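Local atomic coordinates of putative phosphosugar isomerase (Silicibacter pomeroyi DSS-3, PDB entry 3FJ1), a protein that probably binds phosphorylated sugars or related carbohydrate derivatives through its two SIS domains, and may act as an isomerase or aminotransferase. Residues V219-L233 with I313-S325. Residues are numbered along the deposited sequence; the frame is centred on the assembly and turned at random.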
loop_
_atom_site.group_PDB
_atom_site.type_symbol
_atom_site.label_atom_id
_atom_site.label_comp_id
_atom_site.label_asym_id
_atom_site.label_seq_id
_atom_site.Cartn_x
_atom_site.Cartn_y
_atom_site.Cartn_z
ATOM N N VAL A 219 -8.661 -8.635 -0.216
ATOM C CA VAL A 219 -8.746 -9.826 -1.096
ATOM C C VAL A 219 -8.688 -9.386 -2.575
ATOM O O VAL A 219 -8.217 -10.139 -3.402
ATOM C CB VAL A 219 -9.999 -10.771 -0.809
ATOM C CG1 VAL A 219 -9.933 -11.376 0.623
ATOM C CG2 VAL A 219 -11.304 -10.068 -1.099
ATOM N N SER A 220 -9.148 -8.176 -2.929
ATOM C CA SER A 220 -8.972 -7.664 -4.281
ATOM C C SER A 220 -7.449 -7.559 -4.587
ATOM O O SER A 220 -6.979 -7.926 -5.670
ATOM C CB SER A 220 -9.658 -6.298 -4.428
ATOM O OG SER A 220 -9.531 -5.812 -5.758
ATOM N N ASN A 221 -6.680 -7.095 -3.619
ATOM C CA ASN A 221 -5.219 -6.945 -3.781
ATOM C C ASN A 221 -4.571 -8.334 -3.916
ATOM O O ASN A 221 -3.702 -8.574 -4.742
ATOM C CB ASN A 221 -4.604 -6.231 -2.555
ATOM C CG ASN A 221 -4.959 -4.760 -2.479
ATOM O OD1 ASN A 221 -5.544 -4.204 -3.415
ATOM N ND2 ASN A 221 -4.612 -4.123 -1.375
ATOM N N GLU A 222 -4.999 -9.247 -3.060
ATOM C CA GLU A 222 -4.493 -10.646 -3.068
ATOM C C GLU A 222 -4.802 -11.318 -4.401
ATOM O O GLU A 222 -3.961 -12.019 -4.960
ATOM C CB GLU A 222 -5.135 -11.426 -1.898
ATOM C CG GLU A 222 -5.003 -12.983 -1.879
ATOM C CD GLU A 222 -3.584 -13.534 -1.745
ATOM O OE1 GLU A 222 -2.645 -12.746 -1.561
ATOM O OE2 GLU A 222 -3.413 -14.796 -1.841
ATOM N N ALA A 223 -6.012 -11.092 -4.898
ATOM C CA ALA A 223 -6.470 -11.682 -6.160
ATOM C C ALA A 223 -5.571 -11.241 -7.335
ATOM O O ALA A 223 -5.107 -12.082 -8.122
ATOM C CB ALA A 223 -7.926 -11.317 -6.410
ATOM N N ALA A 224 -5.294 -9.940 -7.432
ATOM C CA ALA A 224 -4.404 -9.445 -8.488
ATOM C C ALA A 224 -2.997 -10.071 -8.357
ATOM O O ALA A 224 -2.422 -10.502 -9.352
ATOM C CB ALA A 224 -4.343 -7.928 -8.534
ATOM N N LEU A 225 -2.482 -10.163 -7.134
ATOM C CA LEU A 225 -1.176 -10.759 -6.900
ATOM C C LEU A 225 -1.121 -12.198 -7.414
ATOM O O LEU A 225 -0.250 -12.554 -8.225
ATOM C CB LEU A 225 -0.822 -10.729 -5.411
ATOM C CG LEU A 225 0.459 -11.473 -5.007
ATOM C CD1 LEU A 225 1.649 -10.924 -5.816
ATOM C CD2 LEU A 225 0.722 -11.410 -3.506
ATOM N N LYS A 226 -2.066 -13.014 -6.959
ATOM C CA LYS A 226 -2.035 -14.429 -7.277
ATOM C C LYS A 226 -2.349 -14.734 -8.754
ATOM O O LYS A 226 -1.838 -15.726 -9.314
ATOM C CB LYS A 226 -2.887 -15.244 -6.311
ATOM C CG LYS A 226 -2.410 -15.120 -4.847
ATOM C CD LYS A 226 -0.941 -15.545 -4.628
ATOM C CE LYS A 226 -0.458 -15.343 -3.143
ATOM N NZ LYS A 226 -1.176 -16.109 -2.094
ATOM N N PHE A 227 -3.129 -13.871 -9.388
ATOM C CA PHE A 227 -3.378 -14.010 -10.821
ATOM C C PHE A 227 -2.066 -13.841 -11.578
ATOM O O PHE A 227 -1.755 -14.639 -12.451
ATOM C CB PHE A 227 -4.399 -12.981 -11.271
ATOM C CG PHE A 227 -4.747 -13.068 -12.724
ATOM C CD1 PHE A 227 -5.661 -13.989 -13.174
ATOM C CD2 PHE A 227 -4.166 -12.207 -13.641
ATOM C CE1 PHE A 227 -5.996 -14.043 -14.537
ATOM C CE2 PHE A 227 -4.496 -12.265 -14.984
ATOM C CZ PHE A 227 -5.405 -13.184 -15.432
ATOM N N LYS A 228 -1.274 -12.824 -11.216
ATOM C CA LYS A 228 0.036 -12.611 -11.851
ATOM C C LYS A 228 0.991 -13.768 -11.579
ATOM O O LYS A 228 1.684 -14.250 -12.489
ATOM C CB LYS A 228 0.670 -11.293 -11.377
ATOM C CG LYS A 228 -0.093 -10.030 -11.825
ATOM C CD LYS A 228 0.585 -8.741 -11.363
ATOM C CE LYS A 228 0.451 -8.507 -9.899
ATOM N NZ LYS A 228 1.136 -7.216 -9.524
ATOM N N GLU A 229 1.006 -14.204 -10.328
ATOM C CA GLU A 229 1.880 -15.253 -9.851
ATOM C C GLU A 229 1.636 -16.559 -10.595
ATOM O O GLU A 229 2.566 -17.240 -11.042
ATOM C CB GLU A 229 1.539 -15.523 -8.388
ATOM C CG GLU A 229 2.591 -16.274 -7.585
ATOM C CD GLU A 229 3.355 -15.321 -6.652
ATOM O OE1 GLU A 229 2.759 -14.823 -5.627
ATOM O OE2 GLU A 229 4.534 -15.067 -6.955
ATOM N N THR A 230 0.364 -16.920 -10.698
ATOM C CA THR A 230 -0.008 -18.240 -11.236
ATOM C C THR A 230 -0.163 -18.284 -12.763
ATOM O O THR A 230 0.170 -19.299 -13.385
ATOM C CB THR A 230 -1.276 -18.779 -10.537
ATOM O OG1 THR A 230 -2.392 -17.938 -10.813
ATOM C CG2 THR A 230 -1.062 -18.932 -9.007
ATOM N N CYS A 231 -0.612 -17.197 -13.377
ATOM C CA CYS A 231 -0.876 -17.199 -14.816
ATOM C C CYS A 231 0.109 -16.402 -15.641
ATOM O O CYS A 231 0.068 -16.470 -16.860
ATOM C CB CYS A 231 -2.281 -16.670 -15.085
ATOM S SG CYS A 231 -3.542 -17.703 -14.358
ATOM N N GLN A 232 0.957 -15.614 -14.981
ATOM C CA GLN A 232 1.918 -14.760 -15.679
ATOM C C GLN A 232 1.210 -13.819 -16.656
ATOM O O GLN A 232 1.669 -13.600 -17.784
ATOM C CB GLN A 232 3.006 -15.612 -16.354
ATOM C CG GLN A 232 3.807 -16.456 -15.356
ATOM C CD GLN A 232 4.626 -15.592 -14.372
ATOM O OE1 GLN A 232 5.437 -14.745 -14.786
ATOM N NE2 GLN A 232 4.427 -15.814 -13.064
ATOM N N LEU A 233 0.062 -13.290 -16.219
ATOM C CA LEU A 233 -0.710 -12.310 -16.956
ATOM C C LEU A 233 -0.877 -11.136 -16.013
ATOM O O LEU A 233 -0.853 -11.313 -14.802
ATOM C CB LEU A 233 -2.077 -12.860 -17.385
ATOM C CG LEU A 233 -2.080 -13.973 -18.440
ATOM C CD1 LEU A 233 -3.459 -14.583 -18.498
ATOM C CD2 LEU A 233 -1.653 -13.460 -19.814
ATOM N N ILE A 313 -12.372 -15.020 -2.057
ATOM C CA ILE A 313 -11.036 -15.347 -2.530
ATOM C C ILE A 313 -10.917 -16.835 -2.861
ATOM O O ILE A 313 -10.198 -17.180 -3.783
ATOM C CB ILE A 313 -9.914 -14.860 -1.587
ATOM C CG1 ILE A 313 -8.569 -14.751 -2.353
ATOM C CG2 ILE A 313 -9.843 -15.704 -0.263
ATOM C CD1 ILE A 313 -8.483 -13.627 -3.440
ATOM N N VAL A 314 -11.588 -17.706 -2.113
ATOM C CA VAL A 314 -11.567 -19.149 -2.433
ATOM C C VAL A 314 -12.208 -19.375 -3.828
ATOM O O VAL A 314 -11.662 -20.133 -4.671
ATOM C CB VAL A 314 -12.191 -20.019 -1.324
ATOM C CG1 VAL A 314 -12.392 -21.461 -1.819
ATOM C CG2 VAL A 314 -11.282 -19.999 -0.024
ATOM N N SER A 315 -13.337 -18.724 -4.078
ATOM C CA SER A 315 -13.974 -18.823 -5.397
ATOM C C SER A 315 -13.038 -18.279 -6.497
ATOM O O SER A 315 -12.929 -18.846 -7.589
ATOM C CB SER A 315 -15.320 -18.126 -5.407
ATOM O OG SER A 315 -16.267 -18.839 -4.592
ATOM N N PHE A 316 -12.369 -17.175 -6.196
ATOM C CA PHE A 316 -11.421 -16.603 -7.149
ATOM C C PHE A 316 -10.289 -17.583 -7.458
ATOM O O PHE A 316 -9.908 -17.750 -8.624
ATOM C CB PHE A 316 -10.841 -15.281 -6.617
ATOM C CG PHE A 316 -9.773 -14.693 -7.512
ATOM C CD1 PHE A 316 -10.113 -13.951 -8.604
ATOM C CD2 PHE A 316 -8.433 -14.895 -7.255
ATOM C CE1 PHE A 316 -9.125 -13.418 -9.426
ATOM C CE2 PHE A 316 -7.459 -14.380 -8.082
ATOM C CZ PHE A 316 -7.797 -13.645 -9.148
ATOM N N TYR A 317 -9.716 -18.174 -6.409
ATOM C CA TYR A 317 -8.614 -19.128 -6.567
ATOM C C TYR A 317 -9.022 -20.270 -7.497
ATOM O O TYR A 317 -8.274 -20.706 -8.377
ATOM C CB TYR A 317 -8.200 -19.723 -5.219
ATOM C CG TYR A 317 -7.491 -18.799 -4.222
ATOM C CD1 TYR A 317 -6.623 -17.785 -4.634
ATOM C CD2 TYR A 317 -7.619 -19.030 -2.856
ATOM C CE1 TYR A 317 -5.949 -16.989 -3.697
ATOM C CE2 TYR A 317 -6.949 -18.235 -1.917
ATOM C CZ TYR A 317 -6.115 -17.232 -2.348
ATOM O OH TYR A 317 -5.466 -16.457 -1.384
ATOM N N SER A 318 -10.229 -20.757 -7.246
ATOM C CA SER A 318 -10.847 -21.815 -8.024
ATOM C C SER A 318 -11.017 -21.386 -9.495
ATOM O O SER A 318 -10.678 -22.140 -10.391
ATOM C CB SER A 318 -12.186 -22.200 -7.383
ATOM O OG SER A 318 -12.843 -23.191 -8.158
HETATM N N MSE A 319 -11.502 -20.169 -9.741
HETATM C CA MSE A 319 -11.603 -19.636 -11.114
HETATM C C MSE A 319 -10.229 -19.615 -11.819
HETATM O O MSE A 319 -10.072 -20.132 -12.954
HETATM C CB MSE A 319 -12.245 -18.253 -11.123
HETATM C CG MSE A 319 -12.495 -17.631 -12.493
HETATM SE SE MSE A 319 -10.891 -16.832 -13.279
HETATM C CE MSE A 319 -10.832 -15.219 -12.144
ATOM N N VAL A 320 -9.220 -19.087 -11.112
ATOM C CA VAL A 320 -7.851 -18.977 -11.675
ATOM C C VAL A 320 -7.267 -20.360 -11.994
ATOM O O VAL A 320 -6.701 -20.565 -13.064
ATOM C CB VAL A 320 -6.925 -18.176 -10.744
ATOM C CG1 VAL A 320 -5.433 -18.265 -11.176
ATOM C CG2 VAL A 320 -7.385 -16.675 -10.682
ATOM N N GLU A 321 -7.435 -21.321 -11.099
ATOM C CA GLU A 321 -6.900 -22.662 -11.363
ATOM C C GLU A 321 -7.587 -23.261 -12.598
ATOM O O GLU A 321 -6.923 -23.881 -13.441
ATOM C CB GLU A 321 -7.046 -23.554 -10.134
ATOM C CG GLU A 321 -6.304 -24.882 -10.229
ATOM C CD GLU A 321 -6.960 -25.928 -11.110
ATOM O OE1 GLU A 321 -8.228 -25.979 -11.240
ATOM O OE2 GLU A 321 -6.178 -26.763 -11.648
ATOM N N ALA A 322 -8.910 -23.112 -12.702
ATOM C CA ALA A 322 -9.637 -23.651 -13.844
ATOM C C ALA A 322 -9.173 -22.951 -15.131
ATOM O O ALA A 322 -9.033 -23.584 -16.165
ATOM C CB ALA A 322 -11.142 -23.488 -13.656
ATOM N N PHE A 323 -8.998 -21.634 -15.064
ATOM C CA PHE A 323 -8.546 -20.836 -16.205
ATOM C C PHE A 323 -7.202 -21.334 -16.718
ATOM O O PHE A 323 -6.998 -21.539 -17.940
ATOM C CB PHE A 323 -8.422 -19.371 -15.791
ATOM C CG PHE A 323 -7.843 -18.506 -16.854
ATOM C CD1 PHE A 323 -8.608 -18.105 -17.932
ATOM C CD2 PHE A 323 -6.514 -18.113 -16.807
ATOM C CE1 PHE A 323 -8.051 -17.304 -18.957
ATOM C CE2 PHE A 323 -5.958 -17.310 -17.850
ATOM C CZ PHE A 323 -6.734 -16.911 -18.889
ATOM N N ALA A 324 -6.271 -21.530 -15.794
ATOM C CA ALA A 324 -4.940 -21.952 -16.169
ATOM C C ALA A 324 -4.910 -23.389 -16.687
ATOM O O ALA A 324 -4.314 -23.650 -17.748
ATOM C CB ALA A 324 -3.951 -21.792 -14.978
ATOM N N SER A 325 -5.554 -24.308 -15.969
ATOM C CA SER A 325 -5.484 -25.727 -16.345
ATOM C C SER A 325 -6.142 -26.002 -17.707
ATOM O O SER A 325 -5.603 -26.756 -18.514
ATOM C CB SER A 325 -6.024 -26.652 -15.245
ATOM O OG SER A 325 -7.335 -26.296 -14.833
#
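With chi1 at 167°, Glu222 turns CG away from its own amide nitrogen, and the chain then bends at chi2, while Tyr317 holds its ring carbon CG anti to the carbonyl carbon; these turns bring carboxylate and phenol together between two nearly parallel helices of a SIS-domain alpha/beta fold. The axes of the segments 219-231 and 313-325 differ by 17° in direction and approach to 10.4 Å. Tyr317 OH donates to Glu222 OE2 at 2.7 Å, on the anti side of the carboxylate, whose plane stands almost perpendicular to the ring. Lys226 NZ meets the syn lone pair of Glu222 OE2 at 2.6 Å, forming a salt bridge. Two donors thus grip one buried oxygen, and Ser53 binds the other, OE1, besides accompanying Ala151 O around Lys226 NZ, which ties the polar cluster to the N-terminal half of the chain. A leucine in place of Glu222 would probably leave the Lys226 ammonium without its buried counter-charge and the Tyr317 hydroxyl without its acceptor.

Beyond this cluster the interface is mainly apolar. Ala223 CB lies 3.5 Å from the centroid of the Phe316 ring, only 13° off its normal, a CH-pi contact; Val320 CG2, from Phe316's own helix, covers the opposite face nearer the rim, so the ring is sandwiched between the two. Ile313 CD1 packs against Ala223 CB at 3.8 Å, and Phe227 offers its ring edge to Val320 CG2. Toward the C-terminal ends, Cys231 SG rests against Val320 CG1 and meets the edge of the Phe323 ring, a sulfur-aromatic contact. Past the end of helix 217-231, where Gln232 turns to positive phi, Leu233 CD1 reaches that ring's edge, 3.8 Å from Phe323 CE2.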